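Local atomic coordinates of serpin-ZX (Arabidopsis thaliana, PDB entry 3LE2), a protein that inhibits serine and cysteine proteases, including metacaspase-9 and RD21A, through its cleavable reactive center loop, and so restrains programmed cell death in the plant. Residues A127-K132 and K166-N171; Q212-Y217 and K221-P226. All coordinates share one frame; numbering follows the deposited sequence. Where two conformers were deposited one is given.

Interaction 1 of 2, residues A127-K132 and K166-N171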
ATOM      1  N   ALA A 127      16.304 -22.092  -3.802  1.00 39.31           N
ATOM      2  CA  ALA A 127      16.498 -21.841  -5.215  1.00 39.88           C
ATOM      3  C   ALA A 127      17.981 -21.896  -5.520  1.00 40.79           C
ATOM      4  O   ALA A 127      18.815 -21.742  -4.628  1.00 42.97           O
ATOM      5  CB  ALA A 127      15.924 -20.491  -5.590  1.00 32.94           C
ATOM      6  N   ASP A 128      18.303 -22.126  -6.784  1.00 39.66           N
ATOM      7  CA  ASP A 128      19.681 -22.213  -7.215  1.00 37.87           C
ATOM      8  C   ASP A 128      20.143 -20.855  -7.720  1.00 45.00           C
ATOM      9  O   ASP A 128      20.449 -20.709  -8.901  1.00 43.97           O
ATOM     10  CB  ASP A 128      19.792 -23.243  -8.338  1.00 41.64           C
ATOM     11  CG  ASP A 128      21.230 -23.639  -8.637  1.00 46.91           C
ATOM     12  OD1 ASP A 128      22.156 -23.036  -8.046  1.00 47.70           O
ATOM     13  OD2 ASP A 128      21.424 -24.565  -9.464  1.00 53.33           O
ATOM     14  N   PHE A 129      20.180 -19.855  -6.843  1.00 39.00           N
ATOM     15  CA  PHE A 129      20.664 -18.537  -7.255  1.00 39.16           C
ATOM     16  C   PHE A 129      22.092 -18.638  -7.789  1.00 37.26           C
ATOM     17  O   PHE A 129      22.469 -17.956  -8.744  1.00 41.38           O
ATOM     18  CB  PHE A 129      20.617 -17.526  -6.094  1.00 40.73           C
ATOM     19  CG  PHE A 129      19.220 -17.143  -5.653  1.00 36.66           C
ATOM     20  CD1 PHE A 129      18.737 -17.536  -4.412  1.00 37.75           C
ATOM     21  CD2 PHE A 129      18.404 -16.368  -6.470  1.00 30.42           C
ATOM     22  CE1 PHE A 129      17.447 -17.172  -3.998  1.00 39.08           C
ATOM     23  CE2 PHE A 129      17.132 -16.002  -6.075  1.00 33.01           C
ATOM     24  CZ  PHE A 129      16.646 -16.400  -4.836  1.00 34.94           C
ATOM     25  N   GLN A 130      22.885 -19.496  -7.166  1.00 41.27           N
ATOM     26  CA  GLN A 130      24.309 -19.605  -7.483  1.00 44.42           C
ATOM     27  C   GLN A 130      24.591 -19.859  -8.973  1.00 43.07           C
ATOM     28  O   GLN A 130      25.474 -19.230  -9.558  1.00 42.01           O
ATOM     29  CB  GLN A 130      24.948 -20.694  -6.617  1.00 43.16           C
ATOM     30  CG  GLN A 130      26.442 -20.570  -6.470  1.00 52.78           C
ATOM     31  CD  GLN A 130      26.893 -20.775  -5.041  1.00 56.41           C
ATOM     32  OE1 GLN A 130      26.073 -20.930  -4.129  1.00 53.18           O
ATOM     33  NE2 GLN A 130      28.206 -20.773  -4.833  1.00 61.35           N
ATOM     34  N   SER A 131      23.832 -20.769  -9.580  1.00 36.86           N
ATOM     35  CA  SER A 131      24.048 -21.133 -10.978  1.00 46.33           C
ATOM     36  C   SER A 131      22.866 -20.837 -11.910  1.00 46.99           C
ATOM     37  O   SER A 131      23.037 -20.809 -13.126  1.00 40.77           O
ATOM     38  CB  SER A 131      24.423 -22.618 -11.088  1.00 48.89           C
ATOM     39  OG  SER A 131      25.667 -22.884 -10.453  1.00 49.31           O
ATOM     40  N   LYS A 132      21.677 -20.618 -11.356  1.00 42.59           N
ATOM     41  CA  LYS A 132      20.476 -20.492 -12.188  1.00 39.71           C
ATOM     42  C   LYS A 132      19.601 -19.294 -11.850  1.00 40.18           C
ATOM     43  O   LYS A 132      18.368 -19.385 -11.911  1.00 33.32           O
ATOM     44  CB  LYS A 132      19.618 -21.747 -12.078  1.00 35.15           C
ATOM     45  CG  LYS A 132      20.295 -23.026 -12.522  1.00 48.06           C
ATOM     46  CD  LYS A 132      19.273 -24.156 -12.547  1.00 56.59           C
ATOM     47  CE  LYS A 132      19.931 -25.522 -12.433  1.00 74.23           C
ATOM     48  NZ  LYS A 132      18.951 -26.544 -11.962  1.00 87.12           N
ATOM     49  N   LYS A 166      21.308 -14.472  -1.888  1.00 42.18           N
ATOM     50  CA  LYS A 166      21.198 -15.489  -0.845  1.00 37.55           C
ATOM     51  C   LYS A 166      19.788 -15.623  -0.321  1.00 33.47           C
ATOM     52  O   LYS A 166      19.288 -16.737  -0.183  1.00 41.12           O
ATOM     53  CB  LYS A 166      22.157 -15.194   0.307  1.00 37.74           C
ATOM     54  CG  LYS A 166      23.632 -15.233  -0.106  1.00 46.64           C
ATOM     55  CD  LYS A 166      24.030 -16.617  -0.642  1.00 34.25           C
ATOM     56  CE  LYS A 166      25.475 -16.626  -1.118  1.00 45.00           C
ATOM     57  NZ  LYS A 166      25.801 -17.846  -1.927  1.00 46.93           N
ATOM     58  N   LEU A 167      19.149 -14.488  -0.029  1.00 37.52           N
ATOM     59  CA  LEU A 167      17.813 -14.495   0.570  1.00 35.52           C
ATOM     60  C   LEU A 167      16.945 -13.356   0.060  1.00 28.40           C
ATOM     61  O   LEU A 167      17.292 -12.181   0.200  1.00 33.91           O
ATOM     62  CB  LEU A 167      17.901 -14.431   2.102  1.00 31.39           C
ATOM     63  CG  LEU A 167      16.583 -14.349   2.866  1.00 29.86           C
ATOM     64  CD1 LEU A 167      15.731 -15.602   2.712  1.00 26.99           C
ATOM     65  CD2 LEU A 167      16.869 -14.083   4.325  1.00 38.41           C
ATOM     66  N   ILE A 168      15.810 -13.709  -0.532  0.57 29.07           N
ATOM     67  CA  ILE A 168      14.882 -12.712  -1.050  0.57 30.56           C
ATOM     68  C   ILE A 168      13.450 -12.929  -0.569  0.57 31.00           C
ATOM     69  O   ILE A 168      13.047 -14.046  -0.223  0.57 33.28           O
ATOM     70  CB  ILE A 168      14.869 -12.688  -2.594  0.57 31.24           C
ATOM     71  CG1 ILE A 168      14.282 -13.997  -3.137  0.57 31.97           C
ATOM     72  CG2 ILE A 168      16.266 -12.406  -3.133  0.57 26.57           C
ATOM     73  CD1 ILE A 168      14.051 -14.005  -4.635  0.57 29.60           C
ATOM     74  N   PHE A 169      12.685 -11.848  -0.555  1.00 28.38           N
ATOM     75  CA  PHE A 169      11.267 -11.938  -0.304  1.00 26.48           C
ATOM     76  C   PHE A 169      10.543 -11.360  -1.510  1.00 29.72           C
ATOM     77  O   PHE A 169      10.973 -10.365  -2.085  1.00 28.25           O
ATOM     78  CB  PHE A 169      10.914 -11.196   0.975  1.00 23.95           C
ATOM     79  CG  PHE A 169      11.465 -11.854   2.200  1.00 36.49           C
ATOM     80  CD1 PHE A 169      10.748 -12.851   2.851  1.00 32.93           C
ATOM     81  CD2 PHE A 169      12.717 -11.509   2.680  1.00 31.64           C
ATOM     82  CE1 PHE A 169      11.266 -13.470   3.970  1.00 36.14           C
ATOM     83  CE2 PHE A 169      13.235 -12.125   3.795  1.00 34.60           C
ATOM     84  CZ  PHE A 169      12.512 -13.105   4.441  1.00 30.79           C
ATOM     85  N   ALA A 170       9.468 -12.006  -1.925  1.00 25.20           N
ATOM     86  CA  ALA A 170       8.703 -11.481  -3.032  1.00 30.57           C
ATOM     87  C   ALA A 170       7.290 -11.320  -2.546  1.00 30.95           C
ATOM     88  O   ALA A 170       6.695 -12.264  -2.028  1.00 32.87           O
ATOM     89  CB  ALA A 170       8.766 -12.410  -4.246  1.00 21.23           C
ATOM     90  N   ASN A 171       6.765 -10.110  -2.694  1.00 28.96           N
ATOM     91  CA  ASN A 171       5.458  -9.792  -2.160  1.00 31.65           C
ATOM     92  C   ASN A 171       4.661  -8.943  -3.141  1.00 35.46           C
ATOM     93  O   ASN A 171       5.197  -8.036  -3.780  1.00 33.19           O
ATOM     94  CB  ASN A 171       5.599  -9.091  -0.804  1.00 32.79           C
ATOM     95  CG  ASN A 171       4.261  -8.792  -0.167  1.00 47.33           C
ATOM     96  OD1 ASN A 171       3.468  -8.024  -0.710  1.00 54.09           O
ATOM     97  ND2 ASN A 171       3.996  -9.400   0.990  1.00 44.67           N
TER
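With CG turned anti to its carbonyl carbon (chi1 -68°), Phe129 sends its ring across to Ile168, whose CG1 stands between backbone N and carbonyl carbon (chi1 67°) and aims CD1 at the ring. This is the serpin arrangement in which helix 129-147 packs over a face of the large central sheet. Phe129 belongs to the first turn of that helix, and Ile168 to strand 167-176 of the sheet. The ring is touched at its rim: Ile168 CD1 lies near the ring plane, 3.5 Å from Phe129 CZ, with CG1 behind it at 3.8 Å from the same carbon. Ile168 was modelled in two conformations, and the distances hold for one of the two. Over one ring face sits Ala127 CB, 4.0 Å above the plane, while Val136 of the helix and Asp103 of strand 93-103 add further contacts. The outer margin is polar and looser. Lys166 bends at chi2, brings its ammonium end near Gln130 and makes a long, weak ion pair with Asp103. Asp128 serves as N-cap where the helix starts: its OD1 accepts from Ser131 N at 3.2 Å, and the N-H arrives from above the carboxylate, 58° out of its plane.

Interaction 2 of 2, residues Q212-Y217 and K221-P226; sequences QYVSAY and KVLGLP
Tyr213 and Gly224 sit opposite each other, and the tyrosine side chain lies along the backbone that follows the glycine. Its CB begins 3.6 Å from Gly224 O, and this oxygen stays close to CG and CD2, at the edge of the ring and near its plane. CD2 also reaches Pro226 CD, and one atom further out CE2 comes to 3.7 Å from Pro226 CG, the two side chains meeting at a slant. The chi1 of -64°, with CG beside the backbone N, sets the ring beside this path. Alongside it the pairing is incomplete: Gly224 N gives a bond of 2.9 Å to Tyr213 O, but a water fills in for the return bond, accepting from Tyr213 N and donating to Gly224 O at 2.8 Å. The same water donates to Gln212 OE1. Tyr213 is the centre of an inverse gamma turn here. The two strands form an antiparallel beta hairpin within sheet B of the serpin fold, strand 220-226 pairing in turn with antiparallel strand 236-243. Further along, Ser215 and Val222 exchange both backbone bonds, Ser215 N to Val222 O at 3.0 Å and Val222 N to Ser215 O at 2.9 Å. On the face carrying Val214 and Leu223, Val214 CG2 touches Leu223 CD1 at 3.7 Å, with Phe364 packed against both. Lys221, on that same face, extends its chain to hydrogen-bond Asp363 O through NZ.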
ATOM      1  N   GLN A 212     -20.130  14.988  -2.042  1.00 32.52           N
ATOM      2  CA  GLN A 212     -18.932  14.186  -1.786  1.00 36.39           C
ATOM      3  C   GLN A 212     -18.385  14.350  -0.353  1.00 33.34           C
ATOM      4  O   GLN A 212     -18.588  15.383   0.282  1.00 35.61           O
ATOM      5  CB  GLN A 212     -17.835  14.522  -2.808  1.00 30.39           C
ATOM      6  CG  GLN A 212     -18.281  14.523  -4.295  1.00 31.75           C
ATOM      7  CD  GLN A 212     -18.649  13.149  -4.811  1.00 28.16           C
ATOM      8  OE1 GLN A 212     -18.088  12.141  -4.385  1.00 29.08           O
ATOM      9  NE2 GLN A 212     -19.609  13.097  -5.729  1.00 36.01           N
ATOM     10  N   TYR A 213     -17.698  13.324   0.148  1.00 29.65           N
ATOM     11  CA  TYR A 213     -16.921  13.432   1.386  1.00 30.16           C
ATOM     12  C   TYR A 213     -15.666  14.284   1.161  1.00 31.68           C
ATOM     13  O   TYR A 213     -14.594  13.759   0.836  1.00 33.24           O
ATOM     14  CB  TYR A 213     -16.497  12.042   1.896  1.00 26.18           C
ATOM     15  CG  TYR A 213     -17.643  11.132   2.301  1.00 36.21           C
ATOM     16  CD1 TYR A 213     -18.326  11.335   3.501  1.00 35.76           C
ATOM     17  CD2 TYR A 213     -18.031  10.057   1.491  1.00 31.76           C
ATOM     18  CE1 TYR A 213     -19.374  10.509   3.880  1.00 28.40           C
ATOM     19  CE2 TYR A 213     -19.065   9.231   1.853  1.00 35.17           C
ATOM     20  CZ  TYR A 213     -19.740   9.466   3.058  1.00 42.14           C
ATOM     21  OH  TYR A 213     -20.772   8.648   3.446  1.00 33.73           O
ATOM     22  N   VAL A 214     -15.797  15.596   1.318  1.00 27.45           N
ATOM     23  CA  VAL A 214     -14.645  16.480   1.179  1.00 32.97           C
ATOM     24  C   VAL A 214     -14.497  17.413   2.391  1.00 36.75           C
ATOM     25  O   VAL A 214     -15.474  18.014   2.839  1.00 39.16           O
ATOM     26  CB  VAL A 214     -14.743  17.327  -0.102  1.00 30.47           C
ATOM     27  CG1 VAL A 214     -13.491  18.180  -0.284  1.00 33.17           C
ATOM     28  CG2 VAL A 214     -14.961  16.434  -1.312  1.00 35.37           C
ATOM     29  N   SER A 215     -13.280  17.512   2.925  1.00 32.32           N
ATOM     30  CA  SER A 215     -12.953  18.514   3.939  1.00 32.36           C
ATOM     31  C   SER A 215     -11.782  19.368   3.448  1.00 37.76           C
ATOM     32  O   SER A 215     -10.860  18.867   2.802  1.00 31.63           O
ATOM     33  CB  SER A 215     -12.573  17.871   5.282  1.00 29.79           C
ATOM     34  OG  SER A 215     -13.634  17.130   5.854  1.00 38.96           O
ATOM     35  N   ALA A 216     -11.818  20.655   3.777  1.00 31.89           N
ATOM     36  CA  ALA A 216     -10.713  21.549   3.497  1.00 26.73           C
ATOM     37  C   ALA A 216      -9.931  21.848   4.767  1.00 33.59           C
ATOM     38  O   ALA A 216     -10.491  21.962   5.856  1.00 34.37           O
ATOM     39  CB  ALA A 216     -11.217  22.841   2.861  1.00 32.49           C
ATOM     40  N   TYR A 217      -8.625  21.969   4.606  1.00 27.14           N
ATOM     41  CA  TYR A 217      -7.728  22.267   5.691  1.00 29.58           C
ATOM     42  C   TYR A 217      -6.786  23.401   5.251  1.00 35.87           C
ATOM     43  O   TYR A 217      -6.916  23.945   4.155  1.00 33.37           O
ATOM     44  CB  TYR A 217      -6.939  21.009   6.060  1.00 30.00           C
ATOM     45  CG  TYR A 217      -7.822  19.844   6.452  1.00 30.36           C
ATOM     46  CD1 TYR A 217      -8.316  19.727   7.749  1.00 34.63           C
ATOM     47  CD2 TYR A 217      -8.165  18.869   5.534  1.00 26.12           C
ATOM     48  CE1 TYR A 217      -9.122  18.668   8.115  1.00 27.15           C
ATOM     49  CE2 TYR A 217      -8.979  17.807   5.889  1.00 29.31           C
ATOM     50  CZ  TYR A 217      -9.456  17.709   7.184  1.00 36.69           C
ATOM     51  OH  TYR A 217     -10.265  16.650   7.555  1.00 31.41           O
ATOM     52  N   LYS A 221      -6.847  19.878   0.596  1.00 26.80           N
ATOM     53  CA  LYS A 221      -8.157  19.293   0.786  1.00 29.18           C
ATOM     54  C   LYS A 221      -8.074  17.776   0.769  1.00 28.88           C
ATOM     55  O   LYS A 221      -7.113  17.199   0.251  1.00 22.99           O
ATOM     56  CB  LYS A 221      -9.111  19.781  -0.286  1.00 26.43           C
ATOM     57  CG  LYS A 221      -9.405  21.261  -0.204  1.00 33.94           C
ATOM     58  CD  LYS A 221     -10.103  21.718  -1.470  1.00 38.30           C
ATOM     59  CE  LYS A 221     -10.033  23.216  -1.613  1.00 38.31           C
ATOM     60  NZ  LYS A 221     -10.806  23.642  -2.810  1.00 41.60           N
ATOM     61  N   VAL A 222      -9.071  17.131   1.364  1.00 25.52           N
ATOM     62  CA  VAL A 222      -9.146  15.680   1.329  1.00 27.98           C
ATOM     63  C   VAL A 222     -10.498  15.194   0.825  1.00 30.55           C
ATOM     64  O   VAL A 222     -11.548  15.699   1.239  1.00 27.98           O
ATOM     65  CB  VAL A 222      -8.864  15.059   2.696  1.00 29.78           C
ATOM     66  CG1 VAL A 222      -8.903  13.531   2.594  1.00 24.06           C
ATOM     67  CG2 VAL A 222      -7.516  15.535   3.216  1.00 27.48           C
ATOM     68  N   LEU A 223     -10.456  14.229  -0.094  1.00 28.82           N
ATOM     69  CA  LEU A 223     -11.662  13.589  -0.610  1.00 27.09           C
ATOM     70  C   LEU A 223     -11.637  12.112  -0.244  1.00 29.32           C
ATOM     71  O   LEU A 223     -10.610  11.460  -0.387  1.00 27.34           O
ATOM     72  CB  LEU A 223     -11.755  13.747  -2.124  1.00 28.78           C
ATOM     73  CG  LEU A 223     -12.691  12.761  -2.833  1.00 29.00           C
ATOM     74  CD1 LEU A 223     -14.150  13.084  -2.575  1.00 24.99           C
ATOM     75  CD2 LEU A 223     -12.399  12.748  -4.323  1.00 27.12           C
ATOM     76  N   GLY A 224     -12.750  11.596   0.275  1.00 25.70           N
ATOM     77  CA  GLY A 224     -12.866  10.171   0.533  1.00 23.02           C
ATOM     78  C   GLY A 224     -13.848   9.552  -0.445  1.00 24.46           C
ATOM     79  O   GLY A 224     -14.932  10.097  -0.652  1.00 27.28           O
ATOM     80  N   LEU A 225     -13.465   8.437  -1.064  1.00 29.60           N
ATOM     81  CA  LEU A 225     -14.368   7.671  -1.951  1.00 28.29           C
ATOM     82  C   LEU A 225     -14.498   6.231  -1.474  1.00 26.49           C
ATOM     83  O   LEU A 225     -13.623   5.410  -1.751  1.00 27.81           O
ATOM     84  CB  LEU A 225     -13.866   7.661  -3.405  1.00 26.54           C
ATOM     85  CG  LEU A 225     -13.826   8.953  -4.227  1.00 25.96           C
ATOM     86  CD1 LEU A 225     -13.251   8.684  -5.582  1.00 31.97           C
ATOM     87  CD2 LEU A 225     -15.199   9.568  -4.382  1.00 25.22           C
ATOM     88  N   PRO A 226     -15.589   5.916  -0.760  1.00 23.58           N
ATOM     89  CA  PRO A 226     -15.850   4.565  -0.241  1.00 27.82           C
ATOM     90  C   PRO A 226     -16.070   3.529  -1.351  1.00 34.93           C
ATOM     91  O   PRO A 226     -16.689   3.839  -2.381  1.00 25.76           O
ATOM     92  CB  PRO A 226     -17.167   4.719   0.549  1.00 24.62           C
ATOM     93  CG  PRO A 226     -17.492   6.162   0.543  1.00 31.90           C
ATOM     94  CD  PRO A 226     -16.733   6.823  -0.556  1.00 21.65           C
TER
HETATM   95  O   HOH W   1     -17.264  11.124  -1.869  1.00 29.08           O

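Overall arrangement
Interactions 1 and 2 show how one serpin domain uses two kinds of contact in regions about 44 Å apart, centre to centre, on opposite sides of the chain's centre. They share no strand or helix, and their nearest atoms are about 22 Å apart. Interaction 1 joins a helix start to a strand with no hydrogen bond between its segments; the joint is small, an apolar core with a polar margin. Interaction 2 joins neighbouring strands of a hairpin, where backbone bonds set the register, a water bridges one gap in the pairing, and side chains fill in on both faces. Each mixes buried and more exposed residues, and both lie away from the reactive bond.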